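Local coordinates for adhesion and penetration protein autotransporter (Haemophilus influenzae, PDB 3SYJ) that promotes adherence to and invasion of host cells as a self-associating autotransporter adhesin, and is probably also a serine protease, at residues His268-Ile282 with Glu338-Phe352. Sequence-based numbering, arbitrary orientation.
Sequences HTSLYTRAGNGVYTI and ETLYFMDQKQGSLIF
The carboxylate of Asp344 takes up the backbone N-H groups of the loop facing it: OD1 accepts from Gly278 N at 2.8 Å, and OD2 accepts from Asn277 N through its syn lone pair. On its anti side OD2 also receives Lys346 N, closing an Asx turn, so three amides fix the carboxylate's rotation. Asp344 reaches across because CG is turned anti to its backbone N (chi1 -161°), which brings both oxygens to the opposing amides. Asn277 answers in kind, its OD1 accepting from Gln347 N at 3.1 Å. A water donates to Asp344 OD1 and Met343 O and accepts from Tyr280 OH. Each bend links successive strands of one coil of the parallel beta-helix at the N-terminal end of the passenger domain's solenoid, and the two coils stack: 269-272 pairs with 340-343, and 279-282 with 348-352. In the first ladder Leu271 N gives to Tyr341 O at 2.7 Å, the N-H...O angle 168°; in the second Ile282 N gives to Ile351 O (2.8 Å). Inside, Leu271 CD1 sits over the Phe342 ring, 3.5 Å from its centroid, while the edge of that ring meets the face of Tyr280, planes 69° apart. At the far end Thr269 OG1 donates to Glu338 OE1 at 2.8 Å, and Glu338 OE2 accepts from Thr305 N.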
loop_
_atom_site.group_PDB
_atom_site.type_symbol
_atom_site.label_atom_id
_atom_site.label_comp_id
_atom_site.label_asym_id
_atom_site.label_seq_id
_atom_site.Cartn_x
_atom_site.Cartn_y
_atom_site.Cartn_z
ATOM N N HIS A 268 -33.532 -57.898 -33.235
ATOM C CA HIS A 268 -34.412 -58.872 -32.598
ATOM C C HIS A 268 -33.649 -59.898 -31.750
ATOM O O HIS A 268 -34.252 -60.736 -31.081
ATOM C CB HIS A 268 -35.245 -59.593 -33.665
ATOM C CG HIS A 268 -34.420 -60.299 -34.698
ATOM N ND1 HIS A 268 -33.770 -59.631 -35.714
ATOM C CD2 HIS A 268 -34.134 -61.614 -34.867
ATOM C CE1 HIS A 268 -33.120 -60.503 -36.467
ATOM N NE2 HIS A 268 -33.325 -61.712 -35.975
ATOM N N THR A 269 -32.326 -59.835 -31.777
ATOM C CA THR A 269 -31.516 -60.777 -31.020
ATOM C C THR A 269 -30.935 -60.113 -29.772
ATOM O O THR A 269 -30.052 -59.256 -29.873
ATOM C CB THR A 269 -30.376 -61.373 -31.889
ATOM O OG1 THR A 269 -30.933 -62.143 -32.961
ATOM C CG2 THR A 269 -29.477 -62.269 -31.062
ATOM N N SER A 270 -31.443 -60.502 -28.602
ATOM C CA SER A 270 -30.920 -60.019 -27.324
ATOM C C SER A 270 -30.150 -61.116 -26.609
ATOM O O SER A 270 -30.689 -62.181 -26.316
ATOM C CB SER A 270 -32.043 -59.538 -26.407
ATOM O OG SER A 270 -32.483 -58.245 -26.769
ATOM N N LEU A 271 -28.886 -60.851 -26.320
ATOM C CA LEU A 271 -28.072 -61.809 -25.602
ATOM C C LEU A 271 -28.026 -61.412 -24.141
ATOM O O LEU A 271 -27.730 -60.264 -23.802
ATOM C CB LEU A 271 -26.689 -61.884 -26.231
ATOM C CG LEU A 271 -26.936 -62.286 -27.688
ATOM C CD1 LEU A 271 -26.293 -61.333 -28.677
ATOM C CD2 LEU A 271 -26.539 -63.730 -27.945
ATOM N N TYR A 272 -28.364 -62.362 -23.280
ATOM C CA TYR A 272 -28.483 -62.091 -21.861
ATOM C C TYR A 272 -28.297 -63.365 -21.052
ATOM O O TYR A 272 -28.789 -64.434 -21.424
ATOM C CB TYR A 272 -29.846 -61.473 -21.559
ATOM C CG TYR A 272 -30.086 -61.208 -20.099
ATOM C CD1 TYR A 272 -29.283 -60.321 -19.397
ATOM C CD2 TYR A 272 -31.124 -61.836 -19.419
ATOM C CE1 TYR A 272 -29.499 -60.067 -18.055
ATOM C CE2 TYR A 272 -31.350 -61.586 -18.080
ATOM C CZ TYR A 272 -30.531 -60.698 -17.402
ATOM O OH TYR A 272 -30.744 -60.444 -16.063
ATOM N N THR A 273 -27.581 -63.240 -19.943
ATOM C CA THR A 273 -27.326 -64.360 -19.051
ATOM C C THR A 273 -27.744 -63.946 -17.652
ATOM O O THR A 273 -27.116 -63.082 -17.032
ATOM C CB THR A 273 -25.847 -64.750 -19.069
ATOM O OG1 THR A 273 -25.513 -65.274 -20.362
ATOM C CG2 THR A 273 -25.551 -65.789 -18.007
ATOM N N ARG A 274 -28.816 -64.565 -17.169
ATOM C CA ARG A 274 -29.500 -64.131 -15.955
ATOM C C ARG A 274 -28.582 -63.971 -14.743
ATOM O O ARG A 274 -28.771 -63.061 -13.938
ATOM C CB ARG A 274 -30.630 -65.103 -15.626
ATOM C CG ARG A 274 -31.253 -65.741 -16.861
ATOM C CD ARG A 274 -32.588 -66.405 -16.537
ATOM N NE ARG A 274 -33.292 -66.836 -17.744
ATOM C CZ ARG A 274 -34.600 -67.074 -17.804
ATOM N NH1 ARG A 274 -35.358 -66.918 -16.724
ATOM N NH2 ARG A 274 -35.155 -67.463 -18.947
ATOM N N ALA A 275 -27.596 -64.853 -14.610
ATOM C CA ALA A 275 -26.757 -64.852 -13.419
ATOM C C ALA A 275 -25.578 -63.876 -13.494
ATOM O O ALA A 275 -24.847 -63.711 -12.519
ATOM C CB ALA A 275 -26.268 -66.267 -13.117
ATOM N N GLY A 276 -25.401 -63.224 -14.643
ATOM C CA GLY A 276 -24.293 -62.305 -14.845
ATOM C C GLY A 276 -23.021 -63.003 -15.304
ATOM O O GLY A 276 -22.957 -64.228 -15.324
ATOM N N ASN A 277 -21.999 -62.229 -15.661
ATOM C CA ASN A 277 -20.755 -62.798 -16.188
ATOM C C ASN A 277 -20.997 -63.752 -17.364
ATOM O O ASN A 277 -20.364 -64.802 -17.472
ATOM C CB ASN A 277 -19.952 -63.501 -15.085
ATOM C CG ASN A 277 -19.412 -62.530 -14.034
ATOM O OD1 ASN A 277 -19.088 -61.378 -14.335
ATOM N ND2 ASN A 277 -19.304 -63.000 -12.793
ATOM N N GLY A 278 -21.912 -63.376 -18.249
ATOM C CA GLY A 278 -22.150 -64.136 -19.460
ATOM C C GLY A 278 -20.926 -64.219 -20.353
ATOM O O GLY A 278 -20.060 -63.350 -20.326
ATOM N N VAL A 279 -20.849 -65.274 -21.152
ATOM C CA VAL A 279 -19.722 -65.455 -22.056
ATOM C C VAL A 279 -20.236 -65.887 -23.425
ATOM O O VAL A 279 -20.806 -66.970 -23.577
ATOM C CB VAL A 279 -18.697 -66.481 -21.508
ATOM C CG1 VAL A 279 -17.580 -66.716 -22.519
ATOM C CG2 VAL A 279 -18.116 -66.006 -20.179
ATOM N N TYR A 280 -20.043 -65.019 -24.414
ATOM C CA TYR A 280 -20.573 -65.239 -25.751
ATOM C C TYR A 280 -19.428 -65.369 -26.740
ATOM O O TYR A 280 -18.412 -64.683 -26.612
ATOM C CB TYR A 280 -21.510 -64.084 -26.132
ATOM C CG TYR A 280 -22.539 -63.822 -25.062
ATOM C CD1 TYR A 280 -23.752 -64.502 -25.052
ATOM C CD2 TYR A 280 -22.284 -62.928 -24.036
ATOM C CE1 TYR A 280 -24.686 -64.284 -24.055
ATOM C CE2 TYR A 280 -23.215 -62.709 -23.032
ATOM C CZ TYR A 280 -24.408 -63.390 -23.045
ATOM O OH TYR A 280 -25.323 -63.158 -22.042
ATOM N N THR A 281 -19.576 -66.266 -27.707
ATOM C CA THR A 281 -18.564 -66.438 -28.742
ATOM C C THR A 281 -19.216 -66.275 -30.109
ATOM O O THR A 281 -20.234 -66.906 -30.402
ATOM C CB THR A 281 -17.870 -67.813 -28.661
ATOM O OG1 THR A 281 -17.462 -68.072 -27.312
ATOM C CG2 THR A 281 -16.649 -67.843 -29.566
ATOM N N ILE A 282 -18.629 -65.421 -30.938
ATOM C CA ILE A 282 -19.235 -65.062 -32.211
ATOM C C ILE A 282 -18.345 -65.450 -33.378
ATOM O O ILE A 282 -17.123 -65.306 -33.325
ATOM C CB ILE A 282 -19.549 -63.541 -32.280
ATOM C CG1 ILE A 282 -20.357 -63.200 -33.536
ATOM C CG2 ILE A 282 -18.272 -62.716 -32.234
ATOM C CD1 ILE A 282 -20.973 -61.808 -33.508
ATOM N N GLU A 338 -27.943 -58.073 -39.118
ATOM C CA GLU A 338 -28.833 -57.659 -38.043
ATOM C C GLU A 338 -28.055 -56.976 -36.914
ATOM O O GLU A 338 -26.857 -57.193 -36.743
ATOM C CB GLU A 338 -29.618 -58.853 -37.497
ATOM C CG GLU A 338 -28.751 -59.974 -36.926
ATOM C CD GLU A 338 -29.573 -61.090 -36.300
ATOM O OE1 GLU A 338 -30.261 -60.827 -35.294
ATOM O OE2 GLU A 338 -29.529 -62.231 -36.809
ATOM N N THR A 339 -28.745 -56.138 -36.155
ATOM C CA THR A 339 -28.139 -55.470 -35.013
ATOM C C THR A 339 -28.262 -56.361 -33.775
ATOM O O THR A 339 -29.261 -57.051 -33.597
ATOM C CB THR A 339 -28.788 -54.092 -34.793
ATOM O OG1 THR A 339 -28.374 -53.219 -35.849
ATOM C CG2 THR A 339 -28.382 -53.492 -33.451
ATOM N N LEU A 340 -27.233 -56.370 -32.935
ATOM C CA LEU A 340 -27.221 -57.261 -31.781
ATOM C C LEU A 340 -27.258 -56.461 -30.499
ATOM O O LEU A 340 -26.708 -55.365 -30.432
ATOM C CB LEU A 340 -25.977 -58.142 -31.791
ATOM C CG LEU A 340 -25.781 -59.032 -33.014
ATOM C CD1 LEU A 340 -24.359 -59.568 -33.007
ATOM C CD2 LEU A 340 -26.802 -60.165 -33.056
ATOM N N TYR A 341 -27.908 -57.015 -29.483
ATOM C CA TYR A 341 -28.037 -56.340 -28.197
ATOM C C TYR A 341 -27.528 -57.246 -27.086
ATOM O O TYR A 341 -28.060 -58.334 -26.868
ATOM C CB TYR A 341 -29.494 -55.928 -27.933
ATOM C CG TYR A 341 -29.712 -55.226 -26.606
ATOM C CD1 TYR A 341 -29.391 -53.882 -26.444
ATOM C CD2 TYR A 341 -30.246 -55.905 -25.515
ATOM C CE1 TYR A 341 -29.587 -53.237 -25.226
ATOM C CE2 TYR A 341 -30.450 -55.270 -24.298
ATOM C CZ TYR A 341 -30.116 -53.939 -24.157
ATOM O OH TYR A 341 -30.319 -53.306 -22.945
ATOM N N PHE A 342 -26.486 -56.791 -26.397
ATOM C CA PHE A 342 -25.863 -57.554 -25.329
ATOM C C PHE A 342 -26.084 -56.838 -24.012
ATOM O O PHE A 342 -25.738 -55.663 -23.864
ATOM C CB PHE A 342 -24.356 -57.660 -25.546
ATOM C CG PHE A 342 -23.948 -58.517 -26.714
ATOM C CD1 PHE A 342 -23.685 -59.867 -26.543
ATOM C CD2 PHE A 342 -23.765 -57.961 -27.972
ATOM C CE1 PHE A 342 -23.278 -60.657 -27.613
ATOM C CE2 PHE A 342 -23.365 -58.744 -29.052
ATOM C CZ PHE A 342 -23.119 -60.092 -28.869
ATOM N N MET A 343 -26.644 -57.556 -23.050
ATOM C CA MET A 343 -26.820 -57.028 -21.709
ATOM C C MET A 343 -26.166 -57.949 -20.674
ATOM O O MET A 343 -26.207 -59.167 -20.814
ATOM C CB MET A 343 -28.307 -56.873 -21.406
ATOM C CG MET A 343 -28.600 -56.178 -20.088
ATOM S SD MET A 343 -30.292 -56.480 -19.542
ATOM C CE MET A 343 -31.127 -56.714 -21.116
ATOM N N ASP A 344 -25.533 -57.381 -19.669
ATOM C CA ASP A 344 -24.990 -58.090 -18.526
ATOM C C ASP A 344 -24.934 -57.194 -17.301
ATOM O O ASP A 344 -24.558 -56.064 -17.388
ATOM C CB ASP A 344 -23.620 -58.667 -18.836
ATOM C CG ASP A 344 -23.198 -59.772 -17.885
ATOM O OD1 ASP A 344 -23.246 -60.897 -18.242
ATOM O OD2 ASP A 344 -22.729 -59.519 -16.826
ATOM N N GLN A 345 -25.326 -57.738 -16.165
ATOM C CA GLN A 345 -25.350 -57.043 -14.898
ATOM C C GLN A 345 -24.039 -57.102 -14.123
ATOM O O GLN A 345 -23.872 -56.441 -13.177
ATOM C CB GLN A 345 -26.531 -57.515 -14.066
ATOM C CG GLN A 345 -27.867 -57.071 -14.637
ATOM C CD GLN A 345 -29.079 -57.714 -13.994
ATOM O OE1 GLN A 345 -30.012 -57.032 -13.628
ATOM N NE2 GLN A 345 -29.066 -59.013 -13.850
ATOM N N LYS A 346 -23.105 -57.901 -14.575
ATOM C CA LYS A 346 -21.802 -57.927 -13.956
ATOM C C LYS A 346 -20.517 -57.612 -14.687
ATOM O O LYS A 346 -20.111 -56.505 -14.705
ATOM C CB LYS A 346 -21.578 -59.224 -13.195
ATOM C CG LYS A 346 -22.365 -59.322 -11.928
ATOM C CD LYS A 346 -22.368 -60.700 -11.351
ATOM C CE LYS A 346 -23.116 -60.859 -10.045
ATOM N NZ LYS A 346 -23.860 -59.699 -9.483
ATOM N N GLN A 347 -19.902 -58.583 -15.309
ATOM C CA GLN A 347 -18.966 -58.420 -16.390
ATOM C C GLN A 347 -19.136 -59.443 -17.476
ATOM O O GLN A 347 -18.762 -60.565 -17.326
ATOM C CB GLN A 347 -17.528 -58.412 -15.906
ATOM C CG GLN A 347 -16.505 -58.078 -16.927
ATOM C CD GLN A 347 -16.380 -56.597 -17.205
ATOM O OE1 GLN A 347 -16.646 -55.815 -16.387
ATOM N NE2 GLN A 347 -15.936 -56.258 -18.339
ATOM N N GLY A 348 -19.655 -59.008 -18.602
ATOM C CA GLY A 348 -19.892 -59.909 -19.712
ATOM C C GLY A 348 -18.684 -60.036 -20.613
ATOM O O GLY A 348 -17.750 -59.228 -20.554
ATOM N N SER A 349 -18.702 -61.062 -21.454
ATOM C CA SER A 349 -17.594 -61.334 -22.362
ATOM C C SER A 349 -18.119 -61.623 -23.765
ATOM O O SER A 349 -19.158 -62.267 -23.939
ATOM C CB SER A 349 -16.766 -62.528 -21.865
ATOM O OG SER A 349 -15.975 -62.178 -20.738
ATOM N N LEU A 350 -17.404 -61.132 -24.770
ATOM C CA LEU A 350 -17.742 -61.433 -26.145
ATOM C C LEU A 350 -16.455 -61.788 -26.859
ATOM O O LEU A 350 -15.530 -60.982 -26.918
ATOM C CB LEU A 350 -18.425 -60.236 -26.812
ATOM C CG LEU A 350 -18.680 -60.415 -28.307
ATOM C CD1 LEU A 350 -19.615 -61.622 -28.575
ATOM C CD2 LEU A 350 -19.204 -59.127 -28.946
ATOM N N ILE A 351 -16.385 -63.003 -27.385
ATOM C CA ILE A 351 -15.145 -63.482 -27.977
ATOM C C ILE A 351 -15.319 -63.592 -29.469
ATOM O O ILE A 351 -16.259 -64.224 -29.943
ATOM C CB ILE A 351 -14.710 -64.869 -27.420
ATOM C CG1 ILE A 351 -14.257 -64.759 -25.968
ATOM C CG2 ILE A 351 -13.584 -65.458 -28.254
ATOM C CD1 ILE A 351 -15.387 -64.863 -24.974
ATOM N N PHE A 352 -14.410 -62.967 -30.206
ATOM C CA PHE A 352 -14.417 -63.066 -31.656
ATOM C C PHE A 352 -13.597 -64.285 -32.117
ATOM O O PHE A 352 -12.359 -64.275 -32.089
ATOM C CB PHE A 352 -13.900 -61.764 -32.285
ATOM C CG PHE A 352 -14.936 -60.663 -32.358
ATOM C CD1 PHE A 352 -15.514 -60.149 -31.206
ATOM C CD2 PHE A 352 -15.317 -60.134 -33.584
ATOM C CE1 PHE A 352 -16.460 -59.130 -31.281
ATOM C CE2 PHE A 352 -16.264 -59.120 -33.660
ATOM C CZ PHE A 352 -16.838 -58.619 -32.507
HETATM O O HOH W 1 -31.216 -58.748 -34.111
HETATM O O HOH W 2 -31.236 -64.029 -36.709
HETATM O O HOH W 3 -26.758 -60.343 -16.388
HETATM O O HOH W 4 -17.979 -62.542 -18.663
HETATM O O HOH W 5 -24.930 -61.433 -20.130
#